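Local atomic coordinates of 5-formaminoimidazole-4-carboxamide-1-(beta)-D-ribofuranosyl 5'-monophosphate synthetase (Methanocaldococcus jannaschii, PDB entry 2R7L), a protein that catalyses the ATP- and formate-dependent formylation of AICAR to FAICAR in purine biosynthesis, without any need for folates. Residues E173-K178 with A194-E199; D234-I239 with M247-S252; V261-S266 with L304-F309. All blocks are in the same frame, centred on the assembly; numbering follows the deposited sequence.

Interaction 1: residues E173-K178 with A194-E199. With ATP (adenosine-5'-triphosphate), chain E.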
# COMPACT_ATOMS: atom_id res chain seq x y z
N GLU A 173 -30.16 50.67 15.75
CA GLU A 173 -30.37 50.69 17.19
C GLU A 173 -29.63 49.54 17.88
O GLU A 173 -28.91 49.75 18.86
CB GLU A 173 -31.86 50.62 17.52
CG GLU A 173 -32.16 50.46 19.00
CD GLU A 173 -33.65 50.45 19.30
OE1 GLU A 173 -34.45 50.15 18.38
OE2 GLU A 173 -34.03 50.73 20.46
N GLU A 174 -29.83 48.33 17.36
CA GLU A 174 -29.18 47.16 17.94
C GLU A 174 -27.66 47.26 17.87
O GLU A 174 -26.96 46.88 18.82
CB GLU A 174 -29.66 45.88 17.26
CG GLU A 174 -28.91 44.66 17.73
CD GLU A 174 -29.68 43.38 17.49
OE1 GLU A 174 -30.27 43.23 16.40
OE2 GLU A 174 -29.69 42.54 18.41
N PHE A 175 -27.15 47.78 16.76
CA PHE A 175 -25.71 47.97 16.63
C PHE A 175 -25.13 48.72 17.83
O PHE A 175 -24.12 48.29 18.40
CB PHE A 175 -25.37 48.71 15.33
CG PHE A 175 -23.90 48.98 15.16
CD1 PHE A 175 -23.14 48.23 14.28
CD2 PHE A 175 -23.28 49.98 15.90
CE1 PHE A 175 -21.79 48.48 14.13
CE2 PHE A 175 -21.92 50.22 15.76
CZ PHE A 175 -21.18 49.47 14.87
N TYR A 176 -25.75 49.83 18.22
CA TYR A 176 -25.23 50.64 19.33
C TYR A 176 -25.47 50.01 20.69
O TYR A 176 -24.64 50.11 21.60
CB TYR A 176 -25.78 52.07 19.29
CG TYR A 176 -25.36 52.85 18.06
CD1 TYR A 176 -24.04 53.21 17.86
CD2 TYR A 176 -26.30 53.21 17.10
CE1 TYR A 176 -23.66 53.92 16.74
CE2 TYR A 176 -25.92 53.92 15.98
CZ TYR A 176 -24.60 54.27 15.80
OH TYR A 176 -24.21 54.99 14.68
N LYS A 177 -26.62 49.35 20.83
CA LYS A 177 -26.91 48.63 22.07
C LYS A 177 -25.80 47.62 22.34
O LYS A 177 -25.27 47.55 23.45
CB LYS A 177 -28.27 47.93 21.95
CG LYS A 177 -28.92 47.55 23.29
CD LYS A 177 -28.35 46.25 23.84
CE LYS A 177 -29.02 45.86 25.16
NZ LYS A 177 -28.36 44.68 25.78
N LYS A 178 -25.42 46.87 21.31
CA LYS A 178 -24.39 45.84 21.44
C LYS A 178 -22.97 46.39 21.54
O LYS A 178 -22.17 45.92 22.35
CB LYS A 178 -24.49 44.82 20.31
CG LYS A 178 -25.43 43.69 20.64
CD LYS A 178 -25.81 42.89 19.43
CE LYS A 178 -26.74 41.76 19.82
NZ LYS A 178 -26.94 40.81 18.71
N ALA A 194 -14.85 52.29 16.29
CA ALA A 194 -14.72 53.40 15.36
C ALA A 194 -14.41 52.89 13.96
O ALA A 194 -14.87 53.46 12.96
CB ALA A 194 -13.64 54.37 15.83
N ASN A 195 -13.64 51.81 13.89
CA ASN A 195 -13.24 51.22 12.61
C ASN A 195 -13.94 49.89 12.34
O ASN A 195 -13.41 49.03 11.62
CB ASN A 195 -11.73 51.04 12.57
CG ASN A 195 -10.97 52.27 13.04
OD1 ASN A 195 -11.43 53.40 12.85
ND2 ASN A 195 -9.81 52.06 13.65
N ALA A 196 -15.12 49.72 12.92
CA ALA A 196 -15.89 48.50 12.77
C ALA A 196 -16.16 48.18 11.30
O ALA A 196 -16.47 49.07 10.51
CB ALA A 196 -17.20 48.61 13.53
N HIS A 197 -16.03 46.91 10.95
CA HIS A 197 -16.39 46.46 9.61
C HIS A 197 -17.74 45.73 9.66
O HIS A 197 -17.89 44.72 10.34
CB HIS A 197 -15.31 45.55 9.03
CG HIS A 197 -15.65 44.99 7.68
ND1 HIS A 197 -15.49 45.71 6.51
CD2 HIS A 197 -16.15 43.79 7.31
CE1 HIS A 197 -15.88 44.98 5.48
NE2 HIS A 197 -16.28 43.80 5.94
N ILE A 198 -18.71 46.27 8.93
CA ILE A 198 -20.07 45.76 8.96
C ILE A 198 -20.40 45.14 7.62
O ILE A 198 -20.28 45.79 6.58
CB ILE A 198 -21.09 46.91 9.21
CG1 ILE A 198 -20.68 47.74 10.43
CG2 ILE A 198 -22.51 46.36 9.35
CD1 ILE A 198 -21.49 49.00 10.62
N GLU A 199 -20.80 43.87 7.63
CA GLU A 199 -21.21 43.22 6.38
C GLU A 199 -22.42 42.33 6.55
O GLU A 199 -22.76 41.89 7.65
CB GLU A 199 -20.05 42.41 5.77
CG GLU A 199 -19.49 41.31 6.67
CD GLU A 199 -18.44 40.44 5.98
OE1 GLU A 199 -17.74 40.94 5.07
OE2 GLU A 199 -18.32 39.25 6.34
PG ATP E . -10.17 32.48 11.03
O1G ATP E . -8.72 32.55 10.61
O2G ATP E . -11.06 31.70 10.07
O3G ATP E . -10.36 32.11 12.48
PB ATP E . -10.94 34.78 9.54
O1B ATP E . -10.41 33.95 8.40
O2B ATP E . -10.45 36.21 9.68
O3B ATP E . -10.68 34.02 10.94
PA ATP E . -13.56 35.90 9.98
O1A ATP E . -13.95 36.84 8.87
O2A ATP E . -13.02 36.40 11.30
O3A ATP E . -12.55 34.79 9.37
O5' ATP E . -14.84 35.00 10.30
C5' ATP E . -14.91 34.29 11.53
C4' ATP E . -16.22 33.52 11.55
O4' ATP E . -17.33 34.42 11.59
C3' ATP E . -16.43 32.69 10.30
O3' ATP E . -15.82 31.40 10.40
C2' ATP E . -17.94 32.61 10.20
O2' ATP E . -18.44 31.53 11.00
C1' ATP E . -18.41 33.92 10.80
N9 ATP E . -18.65 34.87 9.69
C8 ATP E . -17.71 35.66 9.14
N7 ATP E . -18.23 36.40 8.14
C5 ATP E . -19.54 36.10 8.04
C6 ATP E . -20.67 36.54 7.20
N6 ATP E . -20.50 37.47 6.23
N1 ATP E . -21.87 35.97 7.43
C2 ATP E . -22.04 35.03 8.39
N3 ATP E . -21.06 34.60 9.20
C4 ATP E . -19.81 35.08 9.06
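The small lobe of the ATP-grasp fold, which closes over the adenine end of the nucleotide, is packed internally by Phe175 of helix 172-184 against Ala196, just before strand 197-200, and Ile198 within it. The contact is apolar and small: 102 Å² is buried, both sides summed. Ring atom CE1 of Phe175 lies 3.6 Å from CD1 of Ile198, the two side chains crossing at a slant, while CB of Ala196 comes to the ring's edge, 4.3 Å from CZ of Phe175. CG of Phe175 stands opposite the backbone nitrogen (chi1 178°), which carries the ring out from the helix to where CE1 meets Ile198. Phe167 meets the same ring edge-to-face, and Val155 of strand 153-156 touches both Phe175 and Ala196.

Next along the strand, Glu199 turns to the nucleotide. Its CG sits between the backbone nitrogen and carbonyl carbon (chi1 59°) with the chain extended beyond, and OE2 accepts a hydrogen bond from N6 of ATP at 2.8 Å, bent to 151°. Lys156 forms a salt bridge to the same oxygen. The other oxygen, OE1, lies in the plane of the His197 imidazole and takes a weak bond from its NE2 at 3.3 Å, a second tether on the carboxylate's rotation. Were Glu199 replaced by alanine, the adenine amino group would probably lose this acceptor and Lys156 its carboxylate mate. On the helix, Lys178 NZ bridges Glu174 OE2 at 3.3 Å and also pairs with Asp243 of the second subunit. A helix laid on an antiparallel sheet, with an inner strand of that sheet supplying the acceptor for adenine N6, is characteristic of the ATP-grasp nucleotide site.

Interaction 2: residues D234-I239 with M247-S252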
# COMPACT_ATOMS: atom_id res chain seq x y z
N ASP A 234 -20.21 27.78 18.47
CA ASP A 234 -20.69 26.41 18.24
C ASP A 234 -21.10 25.72 19.55
O ASP A 234 -21.89 24.77 19.53
CB ASP A 234 -19.66 25.60 17.44
CG ASP A 234 -19.59 26.04 16.00
OD1 ASP A 234 -20.67 26.21 15.38
OD2 ASP A 234 -18.47 26.24 15.48
N GLY A 235 -20.61 26.22 20.67
CA GLY A 235 -21.14 25.80 21.99
C GLY A 235 -22.44 26.50 22.36
O GLY A 235 -23.36 25.89 22.90
N LEU A 236 -22.51 27.80 22.05
CA LEU A 236 -23.68 28.63 22.36
C LEU A 236 -24.95 28.11 21.70
O LEU A 236 -25.97 27.91 22.37
CB LEU A 236 -23.43 30.08 21.90
CG LEU A 236 -24.54 31.10 22.17
CD1 LEU A 236 -24.97 31.03 23.62
CD2 LEU A 236 -24.07 32.51 21.83
N VAL A 237 -24.89 27.89 20.40
CA VAL A 237 -26.03 27.46 19.62
C VAL A 237 -26.39 26.01 19.87
O VAL A 237 -27.36 25.50 19.31
CB VAL A 237 -25.80 27.68 18.13
CG1 VAL A 237 -25.63 29.17 17.83
CG2 VAL A 237 -24.58 26.89 17.67
N ARG A 238 -25.63 25.35 20.73
CA ARG A 238 -25.97 24.00 21.14
C ARG A 238 -26.73 24.01 22.47
O ARG A 238 -27.08 22.96 23.01
CB ARG A 238 -24.73 23.11 21.25
CG ARG A 238 -25.08 21.62 21.27
CD ARG A 238 -23.86 20.77 21.47
NE ARG A 238 -24.16 19.36 21.25
CZ ARG A 238 -24.16 18.43 22.21
NH1 ARG A 238 -23.88 18.75 23.46
NH2 ARG A 238 -24.44 17.17 21.90
N ILE A 239 -26.97 25.22 22.99
CA ILE A 239 -27.85 25.41 24.15
C ILE A 239 -29.25 25.65 23.59
O ILE A 239 -29.42 26.45 22.67
CB ILE A 239 -27.41 26.64 24.97
CG1 ILE A 239 -25.96 26.47 25.43
CG2 ILE A 239 -28.32 26.85 26.19
CD1 ILE A 239 -25.38 27.73 26.04
N MET A 247 -29.88 33.42 29.49
CA MET A 247 -28.46 33.68 29.73
C MET A 247 -28.06 35.06 29.23
O MET A 247 -28.66 35.59 28.29
CB MET A 247 -27.59 32.62 29.05
CG MET A 247 -27.93 31.19 29.41
SD MET A 247 -27.10 30.01 28.32
CE MET A 247 -25.39 30.24 28.80
N ASN A 248 -27.04 35.63 29.85
CA ASN A 248 -26.46 36.87 29.36
C ASN A 248 -25.11 36.57 28.73
O ASN A 248 -24.06 36.75 29.36
CB ASN A 248 -26.33 37.90 30.49
CG ASN A 248 -27.68 38.31 31.06
OD1 ASN A 248 -28.65 38.51 30.33
ND2 ASN A 248 -27.75 38.42 32.39
N ILE A 249 -25.14 36.09 27.49
CA ILE A 249 -23.95 35.58 26.84
C ILE A 249 -23.85 36.11 25.42
O ILE A 249 -24.83 36.10 24.67
CB ILE A 249 -23.95 34.03 26.85
CG1 ILE A 249 -22.64 33.46 26.29
CG2 ILE A 249 -25.16 33.49 26.09
CD1 ILE A 249 -22.50 31.96 26.50
N ASN A 250 -22.67 36.59 25.05
CA ASN A 250 -22.42 37.05 23.69
C ASN A 250 -21.65 35.99 22.92
O ASN A 250 -20.78 35.32 23.48
CB ASN A 250 -21.64 38.36 23.70
CG ASN A 250 -22.36 39.46 24.45
OD1 ASN A 250 -21.86 39.97 25.45
ND2 ASN A 250 -23.54 39.83 23.97
N PRO A 251 -21.96 35.84 21.62
CA PRO A 251 -21.21 34.91 20.79
C PRO A 251 -19.78 35.39 20.53
O PRO A 251 -19.53 36.59 20.43
CB PRO A 251 -21.99 34.90 19.47
CG PRO A 251 -22.71 36.21 19.44
CD PRO A 251 -23.05 36.50 20.88
N SER A 252 -18.86 34.44 20.45
CA SER A 252 -17.54 34.71 19.94
C SER A 252 -17.22 33.67 18.87
O SER A 252 -17.86 32.62 18.82
CB SER A 252 -16.50 34.68 21.05
OG SER A 252 -16.72 33.57 21.90
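Met247 opens the contact by meeting Ile239 tip to tip. SD of Met247 lies 3.7 Å from CD1 of Ile239, and the bend at chi3 (68°) swings CE to the same distance from it. Thr152 of the third subunit also packs on this methionine, so the pair lies close to a subunit boundary.

Two residues on, Ile249 slides past Leu236, the side chains running in opposite directions. CG2 of Ile249 approaches CD1 of Leu236 to 3.5 Å, tighter than normal carbon contact, and CD1 of Ile249 follows at 3.9 Å from the same methyl. Pro251 takes up the other branch of the leucine: CD2 of Leu236 rests 3.9 Å from CA of Pro251 and 4.0 Å from its CB. Chi1 of Leu236 (-179°) sets CG opposite the backbone nitrogen and carries the fork out, and chi2 (50°) turns CD1 to Ile249 and CD2 to Pro251. At Ser252, the backbone pairs with Ile233 and OG bonds the nitrogen of Asn232.

Residues 234-239 are themselves tightly wound. A type I turn from Leu236 to Ile239 is closed by Ile239 N to Leu236 O at 2.9 Å, and within it Arg238 reaches across the subunit boundary, where NH2 forms a salt bridge with Glu230 of the third subunit and NH1 bonds O2' of an ATP. With 226 Å² buried, the contact is the apolar closure of a long loop, bearing two short helices, that links antiparallel neighbours 219-230 and 253-263 and borders an intersubunit ATP site.

Interaction 3: residues V261-S266 with L304-F309. With AMZ (aminoimidazole 4-carboxamide ribonucleotide), chain F; ATP (adenosine-5'-triphosphate), chain E.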
# COMPACT_ATOMS: atom_id res chain seq x y z
N VAL A 261 -15.95 17.96 5.47
CA VAL A 261 -17.21 18.09 4.77
C VAL A 261 -16.92 17.92 3.28
O VAL A 261 -15.80 18.16 2.83
CB VAL A 261 -17.85 19.49 5.03
CG1 VAL A 261 -17.03 20.61 4.37
CG2 VAL A 261 -19.29 19.52 4.54
N VAL A 262 -17.92 17.47 2.53
CA VAL A 262 -17.83 17.44 1.09
C VAL A 262 -19.01 18.22 0.57
O VAL A 262 -20.03 18.33 1.24
CB VAL A 262 -17.87 15.99 0.50
CG1 VAL A 262 -16.62 15.19 0.89
CG2 VAL A 262 -19.13 15.25 0.92
N ILE A 263 -18.88 18.77 -0.63
CA ILE A 263 -19.94 19.57 -1.21
C ILE A 263 -20.78 18.73 -2.16
O ILE A 263 -20.34 17.68 -2.64
CB ILE A 263 -19.37 20.79 -1.96
CG1 ILE A 263 -20.39 21.94 -2.01
CG2 ILE A 263 -18.92 20.39 -3.36
CD1 ILE A 263 -19.79 23.27 -2.45
N ARG A 264 -22.01 19.18 -2.41
CA ARG A 264 -22.88 18.59 -3.42
C ARG A 264 -22.14 18.62 -4.75
O ARG A 264 -21.61 19.66 -5.15
CB ARG A 264 -24.15 19.43 -3.51
CG ARG A 264 -25.20 18.98 -4.49
CD ARG A 264 -26.46 19.79 -4.22
NE ARG A 264 -27.52 19.60 -5.20
CZ ARG A 264 -28.76 20.06 -5.06
NH1 ARG A 264 -29.10 20.71 -3.96
NH2 ARG A 264 -29.66 19.86 -6.01
N GLU A 265 -22.07 17.47 -5.43
CA GLU A 265 -21.16 17.34 -6.58
C GLU A 265 -21.48 18.30 -7.73
O GLU A 265 -20.57 18.84 -8.35
CB GLU A 265 -21.10 15.88 -7.08
CG GLU A 265 -19.92 15.60 -8.02
CD GLU A 265 -19.84 14.13 -8.45
OE1 GLU A 265 -19.53 13.27 -7.59
OE2 GLU A 265 -20.08 13.84 -9.64
N SER A 266 -22.77 18.53 -7.99
CA SER A 266 -23.18 19.50 -9.01
C SER A 266 -22.62 20.91 -8.79
O SER A 266 -22.71 21.76 -9.67
CB SER A 266 -24.71 19.55 -9.13
OG SER A 266 -25.32 19.75 -7.85
N LEU A 304 -27.88 28.03 -3.52
CA LEU A 304 -26.72 27.26 -3.98
C LEU A 304 -25.65 28.15 -4.59
O LEU A 304 -25.02 27.78 -5.58
CB LEU A 304 -27.14 26.15 -4.95
CG LEU A 304 -28.04 25.07 -4.35
CD1 LEU A 304 -28.43 24.02 -5.37
CD2 LEU A 304 -27.37 24.43 -3.15
N GLU A 305 -25.45 29.31 -3.99
CA GLU A 305 -24.41 30.23 -4.42
C GLU A 305 -23.41 30.32 -3.31
O GLU A 305 -23.78 30.53 -2.15
CB GLU A 305 -24.98 31.62 -4.68
CG GLU A 305 -26.15 31.66 -5.66
CD GLU A 305 -26.85 33.01 -5.67
OE1 GLU A 305 -26.70 33.79 -4.70
OE2 GLU A 305 -27.56 33.30 -6.66
N LEU A 306 -22.13 30.16 -3.65
CA LEU A 306 -21.08 30.26 -2.66
C LEU A 306 -20.64 31.71 -2.51
O LEU A 306 -20.24 32.35 -3.47
CB LEU A 306 -19.89 29.35 -3.04
CG LEU A 306 -20.14 27.85 -2.88
CD1 LEU A 306 -19.15 27.05 -3.72
CD2 LEU A 306 -20.04 27.44 -1.41
N VAL A 307 -20.73 32.23 -1.29
CA VAL A 307 -20.35 33.60 -1.00
C VAL A 307 -19.09 33.58 -0.16
O VAL A 307 -19.08 33.01 0.93
CB VAL A 307 -21.49 34.35 -0.23
CG1 VAL A 307 -21.09 35.79 0.09
CG2 VAL A 307 -22.79 34.34 -1.02
N VAL A 308 -18.02 34.19 -0.64
CA VAL A 308 -16.77 34.11 0.09
C VAL A 308 -16.53 35.32 0.99
O VAL A 308 -16.45 36.46 0.53
CB VAL A 308 -15.54 33.76 -0.83
CG1 VAL A 308 -15.93 33.80 -2.28
CG2 VAL A 308 -14.36 34.67 -0.56
N PHE A 309 -16.43 35.05 2.28
CA PHE A 309 -16.31 36.08 3.28
C PHE A 309 -14.86 36.26 3.69
O PHE A 309 -14.51 37.21 4.38
CB PHE A 309 -17.17 35.75 4.49
CG PHE A 309 -16.77 34.47 5.20
CD1 PHE A 309 -15.76 34.48 6.15
CD2 PHE A 309 -17.43 33.28 4.93
CE1 PHE A 309 -15.40 33.32 6.82
CE2 PHE A 309 -17.07 32.11 5.60
CZ PHE A 309 -16.06 32.13 6.55
O5 AMZ F . -24.83 15.28 -1.30
C6 AMZ F . -25.98 14.83 -1.24
N2 AMZ F . -26.50 14.24 -0.16
C3A AMZ F . -26.92 14.92 -2.43
C7A AMZ F . -28.26 14.57 -2.47
N3 AMZ F . -28.99 14.07 -1.48
N1 AMZ F . -26.58 15.39 -3.63
C5 AMZ F . -27.68 15.32 -4.40
N AMZ F . -28.70 14.83 -3.69
C1 AMZ F . -30.07 14.59 -4.19
C2 AMZ F . -30.98 15.81 -4.04
C3 AMZ F . -31.00 16.41 -5.43
O2 AMZ F . -32.29 16.95 -5.69
O1 AMZ F . -32.28 15.34 -3.68
O AMZ F . -29.91 14.34 -5.59
C AMZ F . -30.81 15.18 -6.32
C4 AMZ F . -30.10 15.53 -7.65
O3 AMZ F . -28.85 16.17 -7.38
P AMZ F . -28.42 17.43 -8.23
OP1 AMZ F . -28.18 17.16 -9.67
O4 AMZ F . -29.57 18.54 -8.06
OP2 AMZ F . -27.10 18.05 -7.53
PG ATP E . -10.17 32.48 11.03
O1G ATP E . -8.72 32.55 10.61
O2G ATP E . -11.06 31.70 10.07
O3G ATP E . -10.36 32.11 12.48
PB ATP E . -10.94 34.78 9.54
O1B ATP E . -10.41 33.95 8.40
O2B ATP E . -10.45 36.21 9.68
O3B ATP E . -10.68 34.02 10.94
PA ATP E . -13.56 35.90 9.98
O1A ATP E . -13.95 36.84 8.87
O2A ATP E . -13.02 36.40 11.30
O3A ATP E . -12.55 34.79 9.37
O5' ATP E . -14.84 35.00 10.30
C5' ATP E . -14.91 34.29 11.53
C4' ATP E . -16.22 33.52 11.55
O4' ATP E . -17.33 34.42 11.59
C3' ATP E . -16.43 32.69 10.30
O3' ATP E . -15.82 31.40 10.40
C2' ATP E . -17.94 32.61 10.20
O2' ATP E . -18.44 31.53 11.00
C1' ATP E . -18.41 33.92 10.80
N9 ATP E . -18.65 34.87 9.69
C8 ATP E . -17.71 35.66 9.14
N7 ATP E . -18.23 36.40 8.14
C5 ATP E . -19.54 36.10 8.04
C6 ATP E . -20.67 36.54 7.20
N6 ATP E . -20.50 37.47 6.23
N1 ATP E . -21.87 35.97 7.43
C2 ATP E . -22.04 35.03 8.39
N3 ATP E . -21.06 34.60 9.20
C4 ATP E . -19.81 35.08 9.06
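Apolar contact joins Ile263 to Leu306, whose side chains reach toward each other until their CD1 methyls stand 4.0 Å apart. Leu304 makes van der Waals contact with a charged group: it crosses Arg264 at about a right angle and sets CD1 over one face of the guanidinium, 3.7 Å from NH1 and displaced toward the rim. The two segments thus bury a modest 135 Å² between them, and the leucine helps confine the flat group on that side.

Polar interactions run to the substrate, aminoimidazole carboxamide ribonucleotide. With CG opposite the backbone nitrogen (chi1 -179°) and the chain straight out to NE, Arg264 presents its edge to the phosphate: NE donates to OP2 at 2.8 Å, nearly linear at 172°, and OP2 lies in the guanidinium plane. NH2 points at O4 of the same phosphate and OG of Ser266 at OP2, though both separations are modelled so short that their exact lengths are doubtful. NH1 is taken by the carbonyl oxygen of Ile255 in the second subunit, so the guanidinium is gripped at phosphate and protein alike. Ser94 and Asn258 of that subunit also bond the ligand, placing this site at the interface.

Van der Waals contact with ATP comes from Phe309. Its CD1 lies 3.7 Å from N7 of ATP, and its CE1 is equally distant from C3', the ring standing obliquely to the sugar carbon.

In the fold, strands 253-263 and 306-312 are the outermost, within this chain, of a five-stranded antiparallel sheet. Although these lie at opposite ends of the strand order, Ile263 and Leu306 meet directly, both touching Phe207 of strand 205-214 and both covered by helix 268-285, while Val262 and Ile263 pair in an antiparallel ladder with a strand of the second subunit.

Overall arrangement
Along the chain the three contacts follow in series, and all fall within the ATP-grasp region. Interaction 1 packs helix 172-184 on the four-stranded antiparallel sheet; interaction 3 joins residues on or beside 253-263 and 306-312, the outermost strands within the chain of the five-stranded one, and interaction 2 closes the loop leading into 253-263. Centres of interactions 1 and 2 are about 19 Å apart, those of 2 and 3 about 26 Å, and those of 1 and 3 about 29 Å. Despite that span, interactions 1 and 3 converge on one ATP, where OE2 of Glu199 packs 4.1 Å from CB of Phe309. All three touch the second subunit, which ties both nucleotide sites to the hexamer's interfaces.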